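Local coordinates for protein Alpha/beta hydrolase (Xanthomonas campestris pv. campestris, PDB 2QJW) that is of unknown specific function but probably acts as a hydrolase of the alpha/beta superfamily, on a substrate not yet identified, at residues 2-7 and 32-37; 8-13 and 39-44; 66-71 and 93-98; 123-128 and 156-161. All coordinates share one frame; numbering follows the deposited sequence. Where two conformers were deposited one is given.

Contact 1: 2-7 and 32-37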
loop_
_atom_site.group_PDB
_atom_site.type_symbol
_atom_site.label_atom_id
_atom_site.label_comp_id
_atom_site.label_asym_id
_atom_site.label_seq_id
_atom_site.Cartn_x
_atom_site.Cartn_y
_atom_site.Cartn_z
HETATM N N MSE A 2 -20.728 19.299 13.783
HETATM C CA MSE A 2 -21.523 18.137 13.450
HETATM C C MSE A 2 -20.799 17.252 12.444
HETATM O O MSE A 2 -20.773 16.035 12.591
HETATM C CB MSE A 2 -22.892 18.570 12.879
HETATM C CG MSE A 2 -23.750 19.395 13.858
HETATM SE SE MSE A 2 -25.651 19.456 13.413
HETATM C CE MSE A 2 -25.860 17.509 13.363
ATOM N N SER A 3 -20.182 17.900 11.453
ATOM C CA SER A 3 -19.476 17.225 10.356
ATOM C C SER A 3 -18.277 16.464 10.840
ATOM O O SER A 3 -17.522 16.958 11.664
ATOM C CB SER A 3 -18.997 18.253 9.350
ATOM O OG SER A 3 -18.129 17.627 8.371
ATOM N N ARG A 4 -18.086 15.292 10.277
ATOM C CA ARG A 4 -16.930 14.467 10.615
ATOM C C ARG A 4 -15.608 15.192 10.290
ATOM O O ARG A 4 -14.572 14.882 10.869
ATOM C CB ARG A 4 -16.974 13.164 9.873
ATOM C CG ARG A 4 -16.912 13.214 8.366
ATOM C CD ARG A 4 -17.337 11.919 7.753
ATOM N NE ARG A 4 -18.824 11.891 7.666
ATOM C CZ ARG A 4 -19.547 10.815 7.427
ATOM N NH1 ARG A 4 -18.978 9.652 7.241
ATOM N NH2 ARG A 4 -20.896 10.947 7.307
ATOM N N GLY A 5 -15.630 16.073 9.311
ATOM C CA GLY A 5 -14.442 16.903 9.060
ATOM C C GLY A 5 -14.289 17.343 7.651
ATOM O O GLY A 5 -15.141 17.060 6.832
ATOM N N HIS A 6 -13.159 18.015 7.423
ATOM C CA HIS A 6 -12.849 18.692 6.175
ATOM C C HIS A 6 -11.495 18.270 5.616
ATOM O O HIS A 6 -10.523 18.185 6.362
ATOM C CB HIS A 6 -12.756 20.160 6.480
ATOM C CG HIS A 6 -12.641 21.055 5.292
ATOM N ND1 HIS A 6 -13.638 21.161 4.349
ATOM C CD2 HIS A 6 -11.654 21.912 4.914
ATOM C CE1 HIS A 6 -13.279 22.068 3.462
ATOM N NE2 HIS A 6 -12.082 22.537 3.782
ATOM N N CYS A 7 -11.460 18.037 4.305
ATOM C CA CYS A 7 -10.206 17.695 3.596
ATOM C C CYS A 7 -9.734 18.863 2.738
ATOM O O CYS A 7 -10.528 19.466 2.025
ATOM C CB CYS A 7 -10.414 16.509 2.690
ATOM S SG CYS A 7 -10.824 14.993 3.509
ATOM N N LEU A 32 -17.317 9.816 0.908
ATOM C CA LEU A 32 -17.112 9.404 2.299
ATOM C C LEU A 32 -17.693 10.400 3.334
ATOM O O LEU A 32 -17.515 10.251 4.536
ATOM C CB LEU A 32 -15.614 9.109 2.547
ATOM C CG LEU A 32 -15.187 7.669 2.182
ATOM C CD1 LEU A 32 -15.373 7.309 0.713
ATOM C CD2 LEU A 32 -13.751 7.427 2.560
ATOM N N GLY A 33 -18.364 11.437 2.863
ATOM C CA GLY A 33 -19.028 12.374 3.752
ATOM C C GLY A 33 -18.220 13.458 4.406
ATOM O O GLY A 33 -18.683 14.118 5.320
ATOM N N TRP A 34 -17.001 13.676 3.901
ATOM C CA TRP A 34 -16.172 14.739 4.339
ATOM C C TRP A 34 -16.418 15.961 3.450
ATOM O O TRP A 34 -16.705 15.793 2.239
ATOM C CB TRP A 34 -14.674 14.339 4.216
ATOM C CG TRP A 34 -14.280 13.337 5.279
ATOM C CD1 TRP A 34 -14.715 12.044 5.373
ATOM C CD2 TRP A 34 -13.413 13.555 6.366
ATOM N NE1 TRP A 34 -14.182 11.467 6.479
ATOM C CE2 TRP A 34 -13.390 12.365 7.118
ATOM C CE3 TRP A 34 -12.700 14.656 6.818
ATOM C CZ2 TRP A 34 -12.668 12.263 8.290
ATOM C CZ3 TRP A 34 -11.954 14.537 7.991
ATOM C CH2 TRP A 34 -11.963 13.349 8.697
ATOM N N THR A 35 -16.304 17.162 4.003
ATOM C CA THR A 35 -16.320 18.317 3.147
ATOM C C THR A 35 -14.876 18.448 2.564
ATOM O O THR A 35 -13.943 17.820 3.042
ATOM C CB THR A 35 -16.740 19.581 3.835
ATOM O OG1 THR A 35 -15.870 19.853 4.926
ATOM C CG2 THR A 35 -18.199 19.429 4.379
ATOM N N HIS A 36 -14.719 19.266 1.551
ATOM C CA HIS A 36 -13.423 19.339 0.850
ATOM C C HIS A 36 -13.271 20.605 0.065
ATOM O O HIS A 36 -14.264 21.241 -0.320
ATOM C CB HIS A 36 -13.256 18.139 -0.054
ATOM C CG HIS A 36 -14.413 17.915 -0.953
ATOM N ND1 HIS A 36 -14.476 18.464 -2.205
ATOM C CD2 HIS A 36 -15.568 17.248 -0.749
ATOM C CE1 HIS A 36 -15.632 18.129 -2.756
ATOM N NE2 HIS A 36 -16.320 17.390 -1.897
ATOM N N GLU A 37 -12.006 20.980 -0.143
ATOM C CA GLU A 37 -11.664 22.105 -0.987
ATOM C C GLU A 37 -10.307 21.851 -1.624
ATOM O O GLU A 37 -9.478 21.167 -1.070
ATOM C CB GLU A 37 -11.646 23.441 -0.248
ATOM C CG GLU A 37 -10.538 23.634 0.718
ATOM C CD GLU A 37 -10.648 24.900 1.547
ATOM O OE1 GLU A 37 -10.426 26.001 0.982
ATOM O OE2 GLU A 37 -10.894 24.804 2.784
HETATM O O HOH W 1 -16.121 8.602 6.599
#
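H6 and T35 lie beside each other on neighbouring parallel strands, and main-chain bonds on both sides of T35 fix the pairing. T35 N donates to G5 O at 3.1 Å, while T35 O accepts from C7 N at 2.8 Å; one step on, E37 N donates to C7 O. These strands, 6-10 and 35-37, are the two arms of a beta-alpha-beta unit of the alpha/beta hydrolase sheet, joined through helix 20-31. G33, with positive phi, closes that helix in a Schellman motif, a backbone shape that suits glycine.

The side-chain polar contacts centre on H6, whose CG stands anti to the backbone N (chi1 -171°). A histidine suits this place because both ring nitrogens find partners: ND1 shares a 2.7 Å hydrogen bond with T35 OG1, and NE2 donates to E37 OE2 at 2.7 Å, meeting the anti side of the carboxylate. Nearer the N terminus, S3 OG accepts from G5 N in an ST turn.

Aromatic contacts gather on W34. R4 CG makes a CH-pi contact 3.7 Å from the centre of its five-membered ring, nearly on the ring normal, and G5 N lies over the same face. The bare backbone of G5 allows its C to come 3.2 Å from W34 CE3. C7 SG approaches the six-membered ring obliquely, 3.8 Å from W34 CE3, while C7 and W34 both touch A29 of helix 20-31.

Contact 2: 8-13 and 39-44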
loop_
_atom_site.group_PDB
_atom_site.type_symbol
_atom_site.label_atom_id
_atom_site.label_comp_id
_atom_site.label_asym_id
_atom_site.label_seq_id
_atom_site.Cartn_x
_atom_site.Cartn_y
_atom_site.Cartn_z
ATOM N N ILE A 8 -8.463 19.231 2.895
ATOM C CA ILE A 8 -7.846 20.260 2.037
ATOM C C ILE A 8 -6.885 19.530 1.142
ATOM O O ILE A 8 -5.997 18.861 1.627
ATOM C CB ILE A 8 -7.173 21.360 2.822
ATOM C CG1 ILE A 8 -8.137 22.029 3.809
ATOM C CG2 ILE A 8 -6.567 22.377 1.788
ATOM C CD1 ILE A 8 -7.577 22.913 4.838
ATOM N N LEU A 9 -7.102 19.585 -0.177
ATOM C CA LEU A 9 -6.394 18.789 -1.191
ATOM C C LEU A 9 -5.531 19.727 -2.021
ATOM O O LEU A 9 -6.083 20.582 -2.726
ATOM C CB LEU A 9 -7.414 18.101 -2.080
ATOM C CG LEU A 9 -8.530 17.419 -1.274
ATOM C CD1 LEU A 9 -9.602 17.000 -2.222
ATOM C CD2 LEU A 9 -7.979 16.254 -0.414
ATOM N N ALA A 10 -4.197 19.622 -1.930
ATOM C CA ALA A 10 -3.269 20.573 -2.565
ATOM C C ALA A 10 -2.597 20.024 -3.803
ATOM O O ALA A 10 -1.847 19.049 -3.733
ATOM C CB ALA A 10 -2.211 20.936 -1.557
ATOM N N HIS A 11 -2.885 20.672 -4.910
ATOM C CA HIS A 11 -2.319 20.294 -6.196
ATOM C C HIS A 11 -0.826 20.527 -6.317
ATOM O O HIS A 11 -0.247 21.309 -5.585
ATOM C CB HIS A 11 -3.092 20.997 -7.320
ATOM C CG HIS A 11 -2.790 22.468 -7.499
ATOM N ND1 HIS A 11 -1.594 22.957 -8.021
ATOM C CD2 HIS A 11 -3.527 23.552 -7.184
ATOM C CE1 HIS A 11 -1.645 24.283 -8.039
ATOM N NE2 HIS A 11 -2.796 24.670 -7.522
ATOM N N GLY A 12 -0.194 19.794 -7.251
ATOM C CA GLY A 12 1.230 19.901 -7.481
ATOM C C GLY A 12 1.626 21.126 -8.297
ATOM O O GLY A 12 0.779 21.887 -8.782
ATOM N N PHE A 13 2.928 21.240 -8.502
ATOM C CA PHE A 13 3.509 22.360 -9.210
ATOM C C PHE A 13 3.027 22.408 -10.652
ATOM O O PHE A 13 2.995 21.395 -11.358
ATOM C CB PHE A 13 5.039 22.277 -9.156
ATOM C CG PHE A 13 5.737 23.392 -9.882
ATOM C CD1 PHE A 13 5.720 24.672 -9.372
ATOM C CD2 PHE A 13 6.422 23.155 -11.053
ATOM C CE1 PHE A 13 6.400 25.693 -10.017
ATOM C CE2 PHE A 13 7.097 24.181 -11.708
ATOM C CZ PHE A 13 7.066 25.454 -11.195
ATOM N N PRO A 39 -7.516 24.263 -3.003
ATOM C CA PRO A 39 -7.079 25.645 -3.204
ATOM C C PRO A 39 -6.271 25.812 -4.507
ATOM O O PRO A 39 -5.587 24.895 -4.927
ATOM C CB PRO A 39 -6.214 25.927 -2.006
ATOM C CG PRO A 39 -6.693 24.903 -0.927
ATOM C CD PRO A 39 -6.990 23.692 -1.746
ATOM N N ASP A 40 -6.329 26.997 -5.054
ATOM C CA ASP A 40 -5.605 27.309 -6.287
ATOM C C ASP A 40 -4.313 27.979 -5.923
ATOM O O ASP A 40 -4.275 29.045 -5.302
ATOM C CB ASP A 40 -6.478 28.241 -7.097
ATOM C CG ASP A 40 -5.938 28.430 -8.504
ATOM O OD1 ASP A 40 -4.708 28.310 -8.689
ATOM O OD2 ASP A 40 -6.749 28.596 -9.442
ATOM N N PHE A 41 -3.207 27.328 -6.259
ATOM C CA PHE A 41 -1.899 27.869 -6.036
ATOM C C PHE A 41 -1.200 28.268 -7.357
ATOM O O PHE A 41 0.028 28.481 -7.324
ATOM C CB PHE A 41 -1.013 26.842 -5.326
ATOM C CG PHE A 41 -1.583 26.312 -4.043
ATOM C CD1 PHE A 41 -1.467 27.034 -2.862
ATOM C CD2 PHE A 41 -2.157 25.020 -3.994
ATOM C CE1 PHE A 41 -1.922 26.517 -1.644
ATOM C CE2 PHE A 41 -2.664 24.541 -2.816
ATOM C CZ PHE A 41 -2.539 25.282 -1.631
ATOM N N THR A 42 -1.924 28.362 -8.444
ATOM C CA THR A 42 -1.293 28.544 -9.748
ATOM C C THR A 42 -0.556 29.886 -9.834
ATOM O O THR A 42 0.465 29.976 -10.506
ATOM C CB THR A 42 -2.300 28.375 -10.900
ATOM O OG1 THR A 42 -3.408 29.255 -10.728
ATOM C CG2 THR A 42 -2.822 26.903 -10.982
ATOM N N ASP A 43 -1.030 30.912 -9.139
ATOM C CA ASP A 43 -0.343 32.213 -9.170
ATOM C C ASP A 43 1.006 32.128 -8.548
ATOM O O ASP A 43 1.976 32.687 -9.045
ATOM C CB ASP A 43 -1.199 33.317 -8.464
ATOM C CG ASP A 43 -1.611 32.972 -7.050
ATOM O OD1 ASP A 43 -1.945 31.783 -6.769
ATOM O OD2 ASP A 43 -1.567 33.896 -6.177
ATOM N N LEU A 44 1.092 31.389 -7.459
ATOM C CA LEU A 44 2.307 31.247 -6.683
ATOM C C LEU A 44 3.328 30.437 -7.450
ATOM O O LEU A 44 4.535 30.786 -7.534
ATOM C CB LEU A 44 2.002 30.541 -5.365
ATOM C CG LEU A 44 1.090 31.345 -4.414
ATOM C CD1 LEU A 44 0.452 30.442 -3.348
ATOM C CD2 LEU A 44 1.829 32.559 -3.814
HETATM O O HOH W 2 -5.323 22.187 -4.854
#
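I8 meets P39 first: its CG2 methyl packs 3.7 Å from P39 CG, the two side chains crossing at about a right angle. A branched aliphatic residue and a compact ring suit this buried spot, which also borders L63 and I66 of helix 56-71. L9 takes part through its carbonyl. L9 O lies 3.4 Å from P39 CD and accepts from water 2, which also donates to P39 O and accepts from H11 N, so one water serves three main-chain groups where the strand gives way to the loop. A10, whose single methyl lets the phenyl ring come near, sets its CB 3.8 Å from F41 CE2.

H11 carries most of the contact. Its CG sits between the backbone N and the carbonyl carbon (chi1 75°), and the ring is gripped from two sides. ND1 donates to G12 O at 2.7 Å, close to the ring plane; this leaves NE2 as an acceptor, and F41 N donates to it at 3.0 Å. F41 CD2 lies over a face of the imidazole, with the two rings inclined at 59°. Beyond, D40 OD1 takes both T42 N and T42 OG1 in an Asx turn at the start of helix 42-45. A histidine-glycine pair just after an inner strand, as in H11-G12, is found in many alpha/beta hydrolases, where the loop that follows commonly borders the oxyanion hole.

Contact 3: 66-71 and 93-98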
loop_
_atom_site.group_PDB
_atom_site.type_symbol
_atom_site.label_atom_id
_atom_site.label_comp_id
_atom_site.label_asym_id
_atom_site.label_seq_id
_atom_site.Cartn_x
_atom_site.Cartn_y
_atom_site.Cartn_z
ATOM N N ILE A 66 -5.684 28.609 5.237
ATOM C CA ILE A 66 -6.840 27.823 4.937
ATOM C C ILE A 66 -7.068 26.681 5.939
ATOM O O ILE A 66 -8.207 26.382 6.387
ATOM C CB ILE A 66 -6.745 27.274 3.471
ATOM C CG1 ILE A 66 -6.826 28.440 2.463
ATOM C CG2 ILE A 66 -7.830 26.307 3.160
ATOM C CD1 ILE A 66 -6.510 28.042 0.977
ATOM N N ALA A 67 -5.978 26.014 6.326
ATOM C CA ALA A 67 -6.119 24.932 7.302
ATOM C C ALA A 67 -6.510 25.428 8.662
ATOM O O ALA A 67 -7.357 24.814 9.326
ATOM C CB ALA A 67 -4.773 24.172 7.358
ATOM N N ARG A 68 -5.884 26.516 9.095
ATOM C CA ARG A 68 -6.198 27.107 10.393
ATOM C C ARG A 68 -7.674 27.432 10.457
ATOM O O ARG A 68 -8.348 27.041 11.433
ATOM C CB ARG A 68 -5.286 28.346 10.573
ATOM C CG ARG A 68 -5.473 29.232 11.761
ATOM C CD ARG A 68 -5.181 28.566 13.022
ATOM N NE ARG A 68 -3.785 28.133 13.205
ATOM C CZ ARG A 68 -3.390 27.433 14.267
ATOM N NH1 ARG A 68 -4.276 27.086 15.215
ATOM N NH2 ARG A 68 -2.127 27.052 14.370
ATOM N N ALA A 69 -8.199 28.090 9.422
ATOM C CA ALA A 69 -9.616 28.411 9.381
ATOM C C ALA A 69 -10.487 27.169 9.536
ATOM O O ALA A 69 -11.513 27.148 10.235
ATOM C CB ALA A 69 -9.962 29.149 8.043
ATOM N N ALA A 70 -10.096 26.111 8.839
ATOM C CA ALA A 70 -10.821 24.896 8.876
ATOM C C ALA A 70 -10.796 24.236 10.263
ATOM O O ALA A 70 -11.784 23.665 10.696
ATOM C CB ALA A 70 -10.296 23.879 7.769
ATOM N N THR A 71 -9.662 24.316 10.937
ATOM C CA THR A 71 -9.541 23.677 12.266
ATOM C C THR A 71 -10.384 24.437 13.273
ATOM O O THR A 71 -10.665 23.881 14.316
ATOM C CB THR A 71 -8.113 23.549 12.800
ATOM O OG1 THR A 71 -7.564 24.858 12.966
ATOM C CG2 THR A 71 -7.281 22.626 11.839
ATOM N N LEU A 93 2.635 20.610 10.790
ATOM C CA LEU A 93 3.552 20.998 11.860
ATOM C C LEU A 93 3.086 22.271 12.562
ATOM O O LEU A 93 3.541 22.524 13.692
ATOM C CB LEU A 93 4.955 21.248 11.322
ATOM C CG LEU A 93 5.762 20.194 10.493
ATOM C CD1 LEU A 93 6.979 20.815 9.776
ATOM C CD2 LEU A 93 6.180 19.112 11.380
ATOM N N GLN A 94 2.169 23.006 11.924
ATOM C CA GLN A 94 1.699 24.314 12.403
ATOM C C GLN A 94 0.243 24.439 12.796
ATOM O O GLN A 94 -0.128 25.462 13.379
ATOM C CB GLN A 94 2.004 25.319 11.267
ATOM C CG GLN A 94 3.491 25.479 11.068
ATOM C CD GLN A 94 3.857 26.767 10.317
ATOM O OE1 GLN A 94 4.504 26.724 9.287
ATOM N NE2 GLN A 94 3.399 27.906 10.827
ATOM N N VAL A 95 -0.577 23.445 12.454
ATOM C CA VAL A 95 -1.979 23.410 12.753
ATOM C C VAL A 95 -2.338 22.001 13.274
ATOM O O VAL A 95 -1.679 21.036 12.922
ATOM C CB VAL A 95 -2.848 23.796 11.489
ATOM C CG1 VAL A 95 -3.064 22.610 10.538
ATOM C CG2 VAL A 95 -4.176 24.370 11.905
ATOM N N PRO A 96 -3.339 21.861 14.139
ATOM C CA PRO A 96 -3.661 20.469 14.545
ATOM C C PRO A 96 -4.322 19.767 13.358
ATOM O O PRO A 96 -5.373 20.191 12.876
ATOM C CB PRO A 96 -4.569 20.637 15.746
ATOM C CG PRO A 96 -5.116 21.993 15.663
ATOM C CD PRO A 96 -4.180 22.839 14.879
ATOM N N THR A 97 -3.674 18.698 12.917
ATOM C CA THR A 97 -4.049 17.965 11.722
ATOM C C THR A 97 -4.430 16.568 12.123
ATOM O O THR A 97 -3.734 15.941 12.892
ATOM C CB THR A 97 -2.845 17.992 10.764
ATOM O OG1 THR A 97 -2.497 19.350 10.490
ATOM C CG2 THR A 97 -3.156 17.249 9.447
ATOM N N ARG A 98 -5.571 16.096 11.618
ATOM C CA ARG A 98 -6.102 14.809 11.953
ATOM C C ARG A 98 -5.290 13.654 11.352
ATOM O O ARG A 98 -5.090 12.621 11.952
ATOM C CB ARG A 98 -7.586 14.683 11.520
ATOM C CG ARG A 98 -8.227 13.395 11.892
ATOM C CD ARG A 98 -8.274 13.132 13.377
ATOM N NE ARG A 98 -8.698 11.805 13.737
ATOM C CZ ARG A 98 -7.944 10.747 13.901
ATOM N NH1 ARG A 98 -6.640 10.758 13.678
ATOM N NH2 ARG A 98 -8.503 9.605 14.260
#
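Q94 meets R68 through its main chain: Q94 O lies 2.7 Å from R68 NH2. R68 reaches it with a chain bent at chi2 and chi3 (65° and 64°), its side chain and that of V95 sliding past each other in opposite directions.

V95 comes next and fills the middle of the contact. It was modelled in two conformers; in the one described, CG2 stands 3.9 Å above the centre of the guanidinium plane of R68 and meets T71 CG2 tip to tip at 3.6 Å. The other branch, CG1, packs 3.9 Å from A67 CB. A beta-branched residue suits the place, since its two methyls divide between these helix side chains, and the short side chain of A67 lets the loop come close.

P96 adds its carbonyl: P96 O is 3.3 Å from T71 CG2, while T71 OG1 turns back to donate to R68 O within its own helix. The hydroxyl is satisfied there, so it can lie against a V95 methyl without needing a partner from the loop. The join between helix 56-71 and the connection from helix 83-92 to strand 99-103 therefore rests on van der Waals contact of V95 with A67, T71 and the flat guanidinium of R68, whose NH2 end points to a backbone carbonyl.

Contact 4: 123-128 and 156-161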
loop_
_atom_site.group_PDB
_atom_site.type_symbol
_atom_site.label_atom_id
_atom_site.label_comp_id
_atom_site.label_asym_id
_atom_site.label_seq_id
_atom_site.Cartn_x
_atom_site.Cartn_y
_atom_site.Cartn_z
ATOM N N SER A 123 -0.320 8.440 5.377
ATOM C CA SER A 123 -0.431 7.436 4.329
ATOM C C SER A 123 0.154 8.038 3.064
ATOM O O SER A 123 -0.211 9.139 2.706
ATOM C CB SER A 123 -1.856 7.001 4.147
ATOM O OG SER A 123 -2.003 6.072 3.116
ATOM N N ILE A 124 1.042 7.289 2.407
ATOM C CA ILE A 124 1.804 7.760 1.266
ATOM C C ILE A 124 1.560 6.813 0.116
ATOM O O ILE A 124 1.551 5.590 0.299
ATOM C CB ILE A 124 3.338 7.816 1.588
ATOM C CG1 ILE A 124 3.631 8.653 2.842
ATOM C CG2 ILE A 124 4.144 8.298 0.371
ATOM C CD1 ILE A 124 5.022 8.364 3.390
ATOM N N VAL A 125 1.399 7.381 -1.066
ATOM C CA VAL A 125 1.414 6.628 -2.343
ATOM C C VAL A 125 2.603 7.150 -3.135
ATOM O O VAL A 125 2.634 8.320 -3.439
ATOM C CB VAL A 125 0.126 6.693 -3.173
ATOM C CG1 VAL A 125 0.242 5.870 -4.461
ATOM C CG2 VAL A 125 -1.016 6.191 -2.302
ATOM N N HIS A 126 3.583 6.264 -3.430
ATOM C CA HIS A 126 4.715 6.674 -4.262
ATOM C C HIS A 126 4.936 5.718 -5.389
ATOM O O HIS A 126 4.497 4.580 -5.404
ATOM C CB HIS A 126 5.957 6.764 -3.410
ATOM C CG HIS A 126 7.023 7.585 -4.013
ATOM N ND1 HIS A 126 6.867 8.929 -4.200
ATOM C CD2 HIS A 126 8.258 7.260 -4.461
ATOM C CE1 HIS A 126 7.967 9.397 -4.783
ATOM N NE2 HIS A 126 8.807 8.395 -4.961
ATOM N N ALA A 127 5.581 6.261 -6.422
ATOM C CA ALA A 127 5.897 5.524 -7.673
ATOM C C ALA A 127 7.263 4.864 -7.600
ATOM O O ALA A 127 8.262 5.561 -7.371
ATOM C CB ALA A 127 5.851 6.514 -8.821
ATOM N N TRP A 128 7.330 3.559 -7.859
ATOM C CA TRP A 128 8.594 2.883 -7.930
ATOM C C TRP A 128 9.541 3.596 -8.906
ATOM O O TRP A 128 10.765 3.595 -8.616
ATOM C CB TRP A 128 8.410 1.452 -8.453
ATOM C CG TRP A 128 8.013 0.430 -7.462
ATOM C CD1 TRP A 128 6.934 -0.367 -7.524
ATOM C CD2 TRP A 128 8.715 0.057 -6.273
ATOM N NE1 TRP A 128 6.888 -1.203 -6.439
ATOM C CE2 TRP A 128 7.987 -0.989 -5.669
ATOM C CE3 TRP A 128 9.927 0.465 -5.675
ATOM C CZ2 TRP A 128 8.389 -1.581 -4.531
ATOM C CZ3 TRP A 128 10.328 -0.170 -4.518
ATOM C CH2 TRP A 128 9.560 -1.173 -3.963
ATOM N N HIS A 156 6.290 9.379 -11.664
ATOM C CA HIS A 156 5.893 10.464 -10.801
ATOM C C HIS A 156 4.468 10.951 -10.938
ATOM O O HIS A 156 3.880 11.436 -9.986
ATOM C CB HIS A 156 6.861 11.641 -11.041
ATOM C CG HIS A 156 6.622 12.793 -10.159
ATOM N ND1 HIS A 156 6.920 12.775 -8.817
ATOM C CD2 HIS A 156 6.129 14.033 -10.429
ATOM C CE1 HIS A 156 6.569 13.951 -8.299
ATOM N NE2 HIS A 156 6.103 14.727 -9.254
ATOM N N ARG A 157 3.924 10.910 -12.162
ATOM C CA ARG A 157 2.573 11.420 -12.356
ATOM C C ARG A 157 1.479 10.507 -11.794
ATOM O O ARG A 157 0.320 10.954 -11.624
ATOM C CB ARG A 157 2.308 11.665 -13.834
ATOM C CG ARG A 157 3.309 12.600 -14.518
ATOM C CD ARG A 157 2.850 12.840 -15.984
ATOM N NE ARG A 157 2.733 11.610 -16.765
ATOM C CZ ARG A 157 3.719 11.072 -17.469
ATOM N NH1 ARG A 157 4.917 11.625 -17.495
ATOM N NH2 ARG A 157 3.505 9.957 -18.141
ATOM N N LEU A 158 1.806 9.262 -11.491
ATOM C CA LEU A 158 0.870 8.255 -11.011
ATOM C C LEU A 158 -0.330 8.164 -11.956
ATOM O O LEU A 158 -1.471 7.897 -11.524
ATOM C CB LEU A 158 0.354 8.515 -9.567
ATOM C CG LEU A 158 1.417 8.404 -8.484
ATOM C CD1 LEU A 158 0.884 8.948 -7.133
ATOM C CD2 LEU A 158 1.915 7.006 -8.405
ATOM N N GLY A 159 -0.094 8.388 -13.246
ATOM C CA GLY A 159 -1.202 8.471 -14.220
ATOM C C GLY A 159 -2.007 7.213 -14.421
ATOM O O GLY A 159 -3.189 7.257 -14.850
ATOM N N ALA A 160 -1.425 6.084 -14.103
ATOM C CA ALA A 160 -2.111 4.809 -14.191
ATOM C C ALA A 160 -2.599 4.297 -12.819
ATOM O O ALA A 160 -3.127 3.189 -12.727
ATOM C CB ALA A 160 -1.231 3.794 -14.837
ATOM N N HIS A 161 -2.469 5.122 -11.782
ATOM C CA HIS A 161 -2.853 4.698 -10.410
ATOM C C HIS A 161 -3.710 5.695 -9.700
ATOM O O HIS A 161 -3.726 5.750 -8.467
ATOM C CB HIS A 161 -1.582 4.348 -9.632
ATOM C CG HIS A 161 -0.967 3.099 -10.129
ATOM N ND1 HIS A 161 -0.084 3.065 -11.193
ATOM C CD2 HIS A 161 -1.218 1.817 -9.799
ATOM C CE1 HIS A 161 0.195 1.805 -11.470
ATOM N NE2 HIS A 161 -0.460 1.028 -10.621
#
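L158 reaches from its loop to V125 and A127 and has the most surface buried of any residue here. Its CG is anti to the carbonyl carbon (chi1 -66°), and the fork beyond it divides the work: CD1 comes 4.1 Å from V125 CG1, and CD2 lies 4.0 Å from A127 CB. Leucine fits well, because its two methyls can touch two strand residues at once. The backbone of L158 is in the left-handed region (phi 52°), and the residue opens a type I beta turn that H161 N closes on L158 O at 3.0 Å.

A127 follows in buried area. V125 and A127 are alternate residues of a strand, so both side chains point toward the loop while H126 between them points away and gives its NE2 to I133 O. The single methyl of A127 lets the main chain come near: its CB is 4.1 Å from H156 N. V125 presents CG1, anti to its backbone N, and its chain crosses that of L158 obliquely. No hydrogen bond links the two segments, so the join is apolar.

The CB of H156 points away from the strand, and its ring bonds through ND1 to D130 OD2 and touches S82, consistent with the Ser-His-Asp triad of an alpha/beta hydrolase; L158, two residues on, packs this histidine loop against the sheet. Around the contact, L158 also touches M103 of strand 99-103 and V152 of strand 148-152, V125 touches F101, and the chain then enters helix 162-174 just after H161.

How the contacts relate
From the N terminus, contact 1 closes the excursion through helix 20-31, pairing strand 6-10 with strand 35-37. Contact 2 opens directly after its first segment and closes just beyond its second, so the two cross, and E37 O probably bonds to L9 N where they meet. Contact 3 follows in series, closing the span that holds strand 76-81 and helix 83-92; its helix 56-71 touches both earlier contacts, I66 meeting E37 and P39, and A70 meeting H6 and I8. Contact 4 comes last, closing the span through helix 135-145 and strand 148-152. It touches none of the others, its centre about 25 Å from that of contact 3, but shares the sheet with contacts 1 and 2.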